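PDB 3K4I: uncharacterized protein from Pseudomonas syringae pv. tomato, which is of unknown function but belongs to the Aldolase/RraA family and forms a three-chain assembly. Local coordinates for residues C[56-61]-C[78-83]; C[84-89]-C[169-174]. All coordinates share one frame; numbering follows the deposited sequence.

Contact 1 of 2, residues C[56-61]-C[78-83]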
ATOM      1  N   ILE C  56     -20.270  12.220  -9.556  1.00  5.54           N
ATOM      2  CA  ILE C  56     -20.319  12.280 -11.007  1.00  6.04           C
ATOM      3  C   ILE C  56     -18.941  12.598 -11.531  1.00  6.10           C
ATOM      4  O   ILE C  56     -18.332  13.552 -11.077  1.00  7.44           O
ATOM      5  CB  ILE C  56     -21.298  13.411 -11.419  1.00  7.14           C
ATOM      6  CG1 ILE C  56     -22.667  13.167 -10.773  1.00  9.07           C
ATOM      7  CG2 ILE C  56     -21.360  13.546 -12.921  1.00  8.94           C
ATOM      8  CD1 ILE C  56     -23.346  11.788 -11.136  1.00  8.47           C
ATOM      9  N   ALA C  57     -18.471  11.820 -12.501  1.00  6.26           N
ATOM     10  CA  ALA C  57     -17.136  12.005 -13.037  1.00  5.94           C
ATOM     11  C   ALA C  57     -17.000  13.372 -13.693  1.00  4.82           C
ATOM     12  O   ALA C  57     -17.816  13.730 -14.543  1.00  6.14           O
ATOM     13  CB  ALA C  57     -16.822  10.910 -14.072  1.00  7.87           C
ATOM     14  N   PHE C  58     -15.941  14.095 -13.327  1.00  2.35           N
ATOM     15  CA  PHE C  58     -15.506  15.271 -14.024  1.00  2.37           C
ATOM     16  C   PHE C  58     -14.091  14.892 -14.461  1.00  2.80           C
ATOM     17  O   PHE C  58     -13.242  14.620 -13.599  1.00  3.87           O
ATOM     18  CB  PHE C  58     -15.442  16.464 -13.067  1.00  4.79           C
ATOM     19  CG  PHE C  58     -14.919  17.713 -13.701  1.00  6.17           C
ATOM     20  CD1 PHE C  58     -15.816  18.697 -14.124  1.00  6.47           C
ATOM     21  CD2 PHE C  58     -13.542  17.887 -13.934  1.00  6.18           C
ATOM     22  CE1 PHE C  58     -15.380  19.860 -14.721  1.00  6.93           C
ATOM     23  CE2 PHE C  58     -13.073  19.055 -14.565  1.00  6.30           C
ATOM     24  CZ  PHE C  58     -14.007  20.056 -14.941  1.00  5.82           C
ATOM     25  N   THR C  59     -13.891  14.806 -15.765  1.00  3.35           N
ATOM     26  CA  THR C  59     -12.662  14.212 -16.312  1.00  4.93           C
ATOM     27  C   THR C  59     -11.577  15.242 -16.595  1.00  5.48           C
ATOM     28  O   THR C  59     -11.850  16.386 -16.995  1.00  5.31           O
ATOM     29  CB  THR C  59     -12.953  13.412 -17.588  1.00  5.08           C
ATOM     30  OG1 THR C  59     -13.663  14.230 -18.531  1.00  6.74           O
ATOM     31  CG2 THR C  59     -13.804  12.184 -17.284  1.00  8.28           C
ATOM     32  N   VAL C  60     -10.334  14.833 -16.392  1.00  5.27           N
ATOM     33  CA  VAL C  60      -9.187  15.719 -16.619  1.00  4.84           C
ATOM     34  C   VAL C  60      -8.164  14.872 -17.360  1.00  3.26           C
ATOM     35  O   VAL C  60      -7.806  13.786 -16.883  1.00  4.96           O
ATOM     36  CB  VAL C  60      -8.570  16.147 -15.264  1.00  5.18           C
ATOM     37  CG1 VAL C  60      -7.421  17.133 -15.498  1.00  6.26           C
ATOM     38  CG2 VAL C  60      -9.653  16.748 -14.341  1.00  6.60           C
ATOM     39  N   GLN C  61      -7.696  15.357 -18.514  1.00  3.83           N
ATOM     40  CA  GLN C  61      -6.685  14.662 -19.322  1.00  3.64           C
ATOM     41  C   GLN C  61      -5.412  15.506 -19.432  1.00  2.65           C
ATOM     42  O   GLN C  61      -5.485  16.680 -19.821  1.00  2.40           O
ATOM     43  CB  GLN C  61      -7.238  14.383 -20.723  1.00  4.03           C
ATOM     44  CG  GLN C  61      -6.195  13.746 -21.677  1.00  7.57           C
ATOM     45  CD  GLN C  61      -5.851  12.349 -21.220  1.00  5.00           C
ATOM     46  OE1 GLN C  61      -4.675  12.040 -20.876  1.00  8.61           O
ATOM     47  NE2 GLN C  61      -6.856  11.504 -21.148  1.00  7.87           N
ATOM     48  N   ILE C  78      -9.814  23.455 -11.538  1.00  9.58           N
ATOM     49  CA  ILE C  78     -10.650  23.012 -10.429  1.00  9.09           C
ATOM     50  C   ILE C  78     -11.788  23.981 -10.137  1.00  8.70           C
ATOM     51  O   ILE C  78     -12.832  23.555  -9.639  1.00  7.51           O
ATOM     52  CB  ILE C  78      -9.831  22.694  -9.154  1.00  8.31           C
ATOM     53  CG1 ILE C  78     -10.580  21.644  -8.315  1.00  5.66           C
ATOM     54  CG2 ILE C  78      -9.355  23.975  -8.469  1.00  7.26           C
ATOM     55  CD1 ILE C  78      -9.788  20.952  -7.243  1.00  9.26           C
ATOM     56  N   ASP C  79     -11.602  25.270 -10.441  1.00  9.45           N
ATOM     57  CA  ASP C  79     -12.720  26.235 -10.299  1.00 11.26           C
ATOM     58  C   ASP C  79     -13.960  25.878 -11.121  1.00 12.18           C
ATOM     59  O   ASP C  79     -15.045  26.405 -10.865  1.00 13.38           O
ATOM     60  CB  ASP C  79     -12.262  27.646 -10.703  1.00 12.58           C
ATOM     61  CG  ASP C  79     -11.456  28.332  -9.618  1.00 15.03           C
ATOM     62  OD1 ASP C  79     -11.763  28.126  -8.423  1.00 12.81           O
ATOM     63  OD2 ASP C  79     -10.530  29.108  -9.966  1.00 13.75           O
ATOM     64  N   GLN C  80     -13.790  25.029 -12.127  1.00 11.35           N
ATOM     65  CA  GLN C  80     -14.868  24.631 -13.034  1.00 11.47           C
ATOM     66  C   GLN C  80     -15.702  23.441 -12.533  1.00  9.50           C
ATOM     67  O   GLN C  80     -16.759  23.163 -13.090  1.00  8.29           O
ATOM     68  CB  GLN C  80     -14.271  24.260 -14.405  1.00 13.46           C
ATOM     69  CG  GLN C  80     -13.337  25.296 -14.987  1.00 33.71           C
ATOM     70  CD  GLN C  80     -13.218  25.187 -16.504  1.00 17.27           C
ATOM     71  OE1 GLN C  80     -13.072  26.208 -17.201  1.00 35.01           O
ATOM     72  NE2 GLN C  80     -13.343  23.974 -17.031  1.00 33.99           N
ATOM     73  N   VAL C  81     -15.200  22.721 -11.524  1.00  8.49           N
ATOM     74  CA  VAL C  81     -15.750  21.430 -11.131  1.00  7.54           C
ATOM     75  C   VAL C  81     -17.010  21.628 -10.268  1.00  7.86           C
ATOM     76  O   VAL C  81     -16.941  22.307  -9.257  1.00  7.28           O
ATOM     77  CB  VAL C  81     -14.699  20.603 -10.348  1.00  7.44           C
ATOM     78  CG1 VAL C  81     -15.237  19.224  -9.969  1.00  7.19           C
ATOM     79  CG2 VAL C  81     -13.375  20.488 -11.143  1.00  9.01           C
ATOM     80  N   PRO C  82     -18.150  21.067 -10.700  1.00  8.99           N
ATOM     81  CA  PRO C  82     -19.386  21.230  -9.942  1.00 10.40           C
ATOM     82  C   PRO C  82     -19.370  20.478  -8.617  1.00  9.24           C
ATOM     83  O   PRO C  82     -18.752  19.423  -8.482  1.00  8.38           O
ATOM     84  CB  PRO C  82     -20.462  20.652 -10.871  1.00 10.92           C
ATOM     85  CG  PRO C  82     -19.855  20.608 -12.209  1.00 15.28           C
ATOM     86  CD  PRO C  82     -18.391  20.452 -12.019  1.00 10.35           C
ATOM     87  N   SER C  83     -20.096  21.016  -7.641  1.00  8.47           N
ATOM     88  CA  SER C  83     -20.393  20.295  -6.416  1.00  8.55           C
ATOM     89  C   SER C  83     -20.998  18.914  -6.722  1.00  7.58           C
ATOM     90  O   SER C  83     -21.868  18.797  -7.580  1.00  7.98           O
ATOM     91  CB  SER C  83     -21.369  21.139  -5.574  1.00 10.29           C
ATOM     92  OG  SER C  83     -21.702  20.481  -4.370  1.00 21.97           O
TER
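Val-81 N donates a 3.1 Å hydrogen bond to Ile-78 O. This closes a 3-10 turn and presents Val-81 to the ring of Phe-58. The contact lies in the RraA-like fold, on the link between the parallel neighbouring strands 53-63 and 85-90. Phe-58 is buried. Its CG is anti to the backbone N (chi1 177°), and the ring extends toward the link. Val-81 CG2 sits over the centre of one ring face, 3.7 Å from the centroid of the Phe-58 ring and 12° off its normal. This is a CH-pi contact. The other methyl, Val-81 CG1, reaches the root of the ring, 4.0 Å from Phe-58 CG. The two branches of Val-81 thus span the ring from its attachment to its middle. Val-81 also leans on Ile-87 of strand 85-90. Val-154 and Gln-155 add further packing around Phe-58. Asp-79, on the 3-10 turn, binds the backbone N atoms of Leu-213 and Glu-214 of a second subunit, so the same link reaches a subunit interface. Exposed residues on the link complete the contact. Gln-80 brings its CB to 4.2 Å from Phe-58 CZ. The Pro-82 ring crosses the Phe-58 side chain at about a right angle, with Pro-82 CD 3.8 Å from Phe-58 CD1.

Contact 2 of 2, residues C[84-89]-C[169-174]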
ATOM      1  N   GLY C  84     -20.491  17.873  -6.052  1.00  5.64           N
ATOM      2  CA  GLY C  84     -21.000  16.514  -6.194  1.00  4.20           C
ATOM      3  C   GLY C  84     -20.177  15.705  -7.165  1.00  4.32           C
ATOM      4  O   GLY C  84     -20.473  14.524  -7.398  1.00  4.82           O
ATOM      5  N   SER C  85     -19.138  16.344  -7.704  1.00  2.91           N
ATOM      6  CA  SER C  85     -18.244  15.660  -8.655  1.00  4.54           C
ATOM      7  C   SER C  85     -17.261  14.757  -7.963  1.00  4.02           C
ATOM      8  O   SER C  85     -16.831  15.040  -6.848  1.00  4.34           O
ATOM      9  CB  SER C  85     -17.446  16.675  -9.449  1.00  5.84           C
ATOM     10  OG  SER C  85     -18.290  17.472 -10.254  1.00  9.24           O
ATOM     11  N   VAL C  86     -16.872  13.679  -8.657  1.00  3.72           N
ATOM     12  CA  VAL C  86     -15.624  12.970  -8.362  1.00  4.82           C
ATOM     13  C   VAL C  86     -14.687  13.289  -9.539  1.00  4.58           C
ATOM     14  O   VAL C  86     -15.045  13.035 -10.656  1.00  6.53           O
ATOM     15  CB  VAL C  86     -15.878  11.451  -8.288  1.00  5.25           C
ATOM     16  CG1 VAL C  86     -14.587  10.654  -8.255  1.00  7.59           C
ATOM     17  CG2 VAL C  86     -16.756  11.110  -7.052  1.00  8.23           C
ATOM     18  N   ILE C  87     -13.501  13.840  -9.267  1.00  4.21           N
ATOM     19  CA  ILE C  87     -12.571  14.250 -10.307  1.00  4.29           C
ATOM     20  C   ILE C  87     -11.829  12.986 -10.721  1.00  5.13           C
ATOM     21  O   ILE C  87     -11.383  12.241  -9.856  1.00  5.91           O
ATOM     22  CB  ILE C  87     -11.583  15.317  -9.767  1.00  5.27           C
ATOM     23  CG1 ILE C  87     -12.304  16.659  -9.563  1.00  3.40           C
ATOM     24  CG2 ILE C  87     -10.355  15.453 -10.755  1.00  3.66           C
ATOM     25  CD1 ILE C  87     -11.499  17.785  -8.799  1.00  5.64           C
ATOM     26  N   VAL C  88     -11.738  12.736 -12.028  1.00  5.11           N
ATOM     27  CA  VAL C  88     -11.048  11.538 -12.523  1.00  4.73           C
ATOM     28  C   VAL C  88      -9.986  12.073 -13.437  1.00  4.46           C
ATOM     29  O   VAL C  88     -10.314  12.649 -14.466  1.00  4.00           O
ATOM     30  CB  VAL C  88     -11.970  10.570 -13.277  1.00  4.79           C
ATOM     31  CG1 VAL C  88     -11.164   9.338 -13.793  1.00  6.83           C
ATOM     32  CG2 VAL C  88     -13.122  10.125 -12.375  1.00  5.58           C
ATOM     33  N   SER C  89      -8.720  11.895 -13.035  1.00  6.89           N
ATOM     34  CA  SER C  89      -7.588  12.532 -13.687  1.00  7.38           C
ATOM     35  C   SER C  89      -6.714  11.493 -14.310  1.00  6.14           C
ATOM     36  O   SER C  89      -6.338  10.513 -13.643  1.00  6.37           O
ATOM     37  CB  SER C  89      -6.761  13.344 -12.685  1.00  9.75           C
ATOM     38  OG  SER C  89      -7.460  14.513 -12.309  1.00 18.48           O
ATOM     39  N   ASP C 169     -20.400  10.162 -15.830  1.00  5.46           N
ATOM     40  CA  ASP C 169     -20.501   8.765 -15.370  1.00  5.36           C
ATOM     41  C   ASP C 169     -20.562   8.687 -13.826  1.00  4.56           C
ATOM     42  O   ASP C 169     -20.077   9.563 -13.112  1.00  5.28           O
ATOM     43  CB  ASP C 169     -19.344   7.917 -15.909  1.00  6.86           C
ATOM     44  CG  ASP C 169     -19.534   7.498 -17.378  1.00  5.57           C
ATOM     45  OD1 ASP C 169     -20.616   7.667 -17.981  1.00  7.05           O
ATOM     46  OD2 ASP C 169     -18.565   6.922 -17.931  1.00  7.66           O
ATOM     47  N   LEU C 170     -21.159   7.628 -13.324  1.00  5.00           N
ATOM     48  CA  LEU C 170     -21.243   7.450 -11.891  1.00  5.94           C
ATOM     49  C   LEU C 170     -19.972   6.771 -11.355  1.00  5.15           C
ATOM     50  O   LEU C 170     -19.659   5.647 -11.751  1.00  5.83           O
ATOM     51  CB  LEU C 170     -22.495   6.627 -11.586  1.00  8.06           C
ATOM     52  CG  LEU C 170     -22.634   6.133 -10.140  1.00 13.95           C
ATOM     53  CD1 LEU C 170     -22.785   7.309  -9.187  1.00 10.28           C
ATOM     54  CD2 LEU C 170     -23.826   5.175 -10.051  1.00 10.18           C
HETATM   55  N   MSE C 171     -19.282   7.424 -10.417  1.00  5.05           N
HETATM   56  CA  MSE C 171     -18.012   6.883  -9.846  1.00  7.67           C
HETATM   57  C   MSE C 171     -18.277   6.454  -8.426  1.00  7.61           C
HETATM   58  O   MSE C 171     -18.841   7.250  -7.615  1.00  8.72           O
HETATM   59  CB  MSE C 171     -16.922   7.964  -9.790  1.00  9.25           C
HETATM   60  CG  MSE C 171     -16.550   8.574 -11.119  1.00 10.65           C
HETATM   61 SE   MSE C 171     -15.847   7.249 -12.407  1.00 13.50          SE
HETATM   62  CE  MSE C 171     -14.315   6.542 -11.405  1.00  9.87           C
ATOM     63  N   VAL C 172     -17.892   5.222  -8.096  1.00  6.76           N
ATOM     64  CA  VAL C 172     -18.025   4.731  -6.712  1.00  7.85           C
ATOM     65  C   VAL C 172     -16.689   4.096  -6.360  1.00  7.88           C
ATOM     66  O   VAL C 172     -16.141   3.285  -7.149  1.00  7.15           O
ATOM     67  CB  VAL C 172     -19.164   3.734  -6.516  1.00  8.27           C
ATOM     68  CG1 VAL C 172     -19.247   3.324  -4.996  1.00  7.49           C
ATOM     69  CG2 VAL C 172     -20.517   4.346  -6.993  1.00  8.47           C
ATOM     70  N   CYS C 173     -16.125   4.558  -5.245  1.00  6.70           N
ATOM     71  CA  CYS C 173     -14.793   4.136  -4.834  1.00  5.83           C
ATOM     72  C   CYS C 173     -14.785   3.840  -3.357  1.00  5.68           C
ATOM     73  O   CYS C 173     -15.400   4.579  -2.590  1.00  5.23           O
ATOM     74  CB  CYS C 173     -13.781   5.262  -5.091  1.00  4.02           C
ATOM     75  SG  CYS C 173     -13.831   5.928  -6.757  1.00 11.19           S
ATOM     76  N   ASP C 174     -14.064   2.784  -2.974  1.00  6.60           N
ATOM     77  CA  ASP C 174     -13.865   2.430  -1.568  1.00  7.09           C
ATOM     78  C   ASP C 174     -12.539   1.701  -1.371  1.00  6.95           C
ATOM     79  O   ASP C 174     -11.634   1.795  -2.226  1.00  5.95           O
ATOM     80  CB  ASP C 174     -15.075   1.623  -1.024  1.00  8.08           C
ATOM     81  CG  ASP C 174     -15.328   0.302  -1.775  1.00  7.20           C
ATOM     82  OD1 ASP C 174     -14.432  -0.249  -2.463  1.00  8.60           O
ATOM     83  OD2 ASP C 174     -16.458  -0.213  -1.661  1.00  8.85           O
TER
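Met-171, present as selenomethionine, packs against Val-86 and Val-88 in the interior of the RraA-like fold. The two strands involved, 85-90 and 170-174, are not paired with each other. Both pair with strand 53-63 in the mixed sheet, and no hydrogen bond joins them here. They meet through apolar side chains alone, and all three touching residues are buried. Val-86 and Val-88 are two apart on their strand, so both point toward Met-171. Val-86 meets the base of the Met-171 side chain: its CG1 lies 3.9 Å from Met-171 CB. Val-88 meets the outer part. The Met-171 chain does not extend straight across. It bends at chi2 (-60°) and again at chi3 (-58°), which brings its end round to Val-88. One methyl, Val-88 CG2, therefore serves several atoms of Met-171, with CG at 4.0 Å and SE also at 4.0 Å.

The next shell packs around this group. Met-171 also packs on Ala-57 and Val-180, from the strands on either side of its own, and Val-86 rests on Val-117 of strand 115-119. Ile-87 points away from 169-174 and packs on Val-60, Tyr-77 and Trp-100. Hydrogen bonds occur at both ends of the 169-174 segment: Asp-169 takes them from the backbone N atoms of Gln-166 and Gln-183, and Asp-174 OD1 is bonded to both Thr-25 OG1 and Ser-176 N. Back at the centre, the Met-171 side chain ends with CE 3.9 Å from Val-88 CG2.

Overall arrangement
Strand 53-63 ties the two contacts together. It carries Phe-58 of contact 1 and pairs with both strands of contact 2. Ile-56 O probably accepts a hydrogen bond from Val-86 N at 2.8 Å. Ala-57 N probably donates one to Asp-169 O, also at 2.8 Å. The centres of the contacts are about 9 Å apart. Contact 2 is the deeper, about 4 Å from the centre of the chain, against about 13 Å for contact 1. Side chains join the two as well: Val-60 CB of segment 56-61 packs 3.6 Å from Ser-89 OG of segment 84-89. In sequence, contact 1 closes just before contact 2 opens.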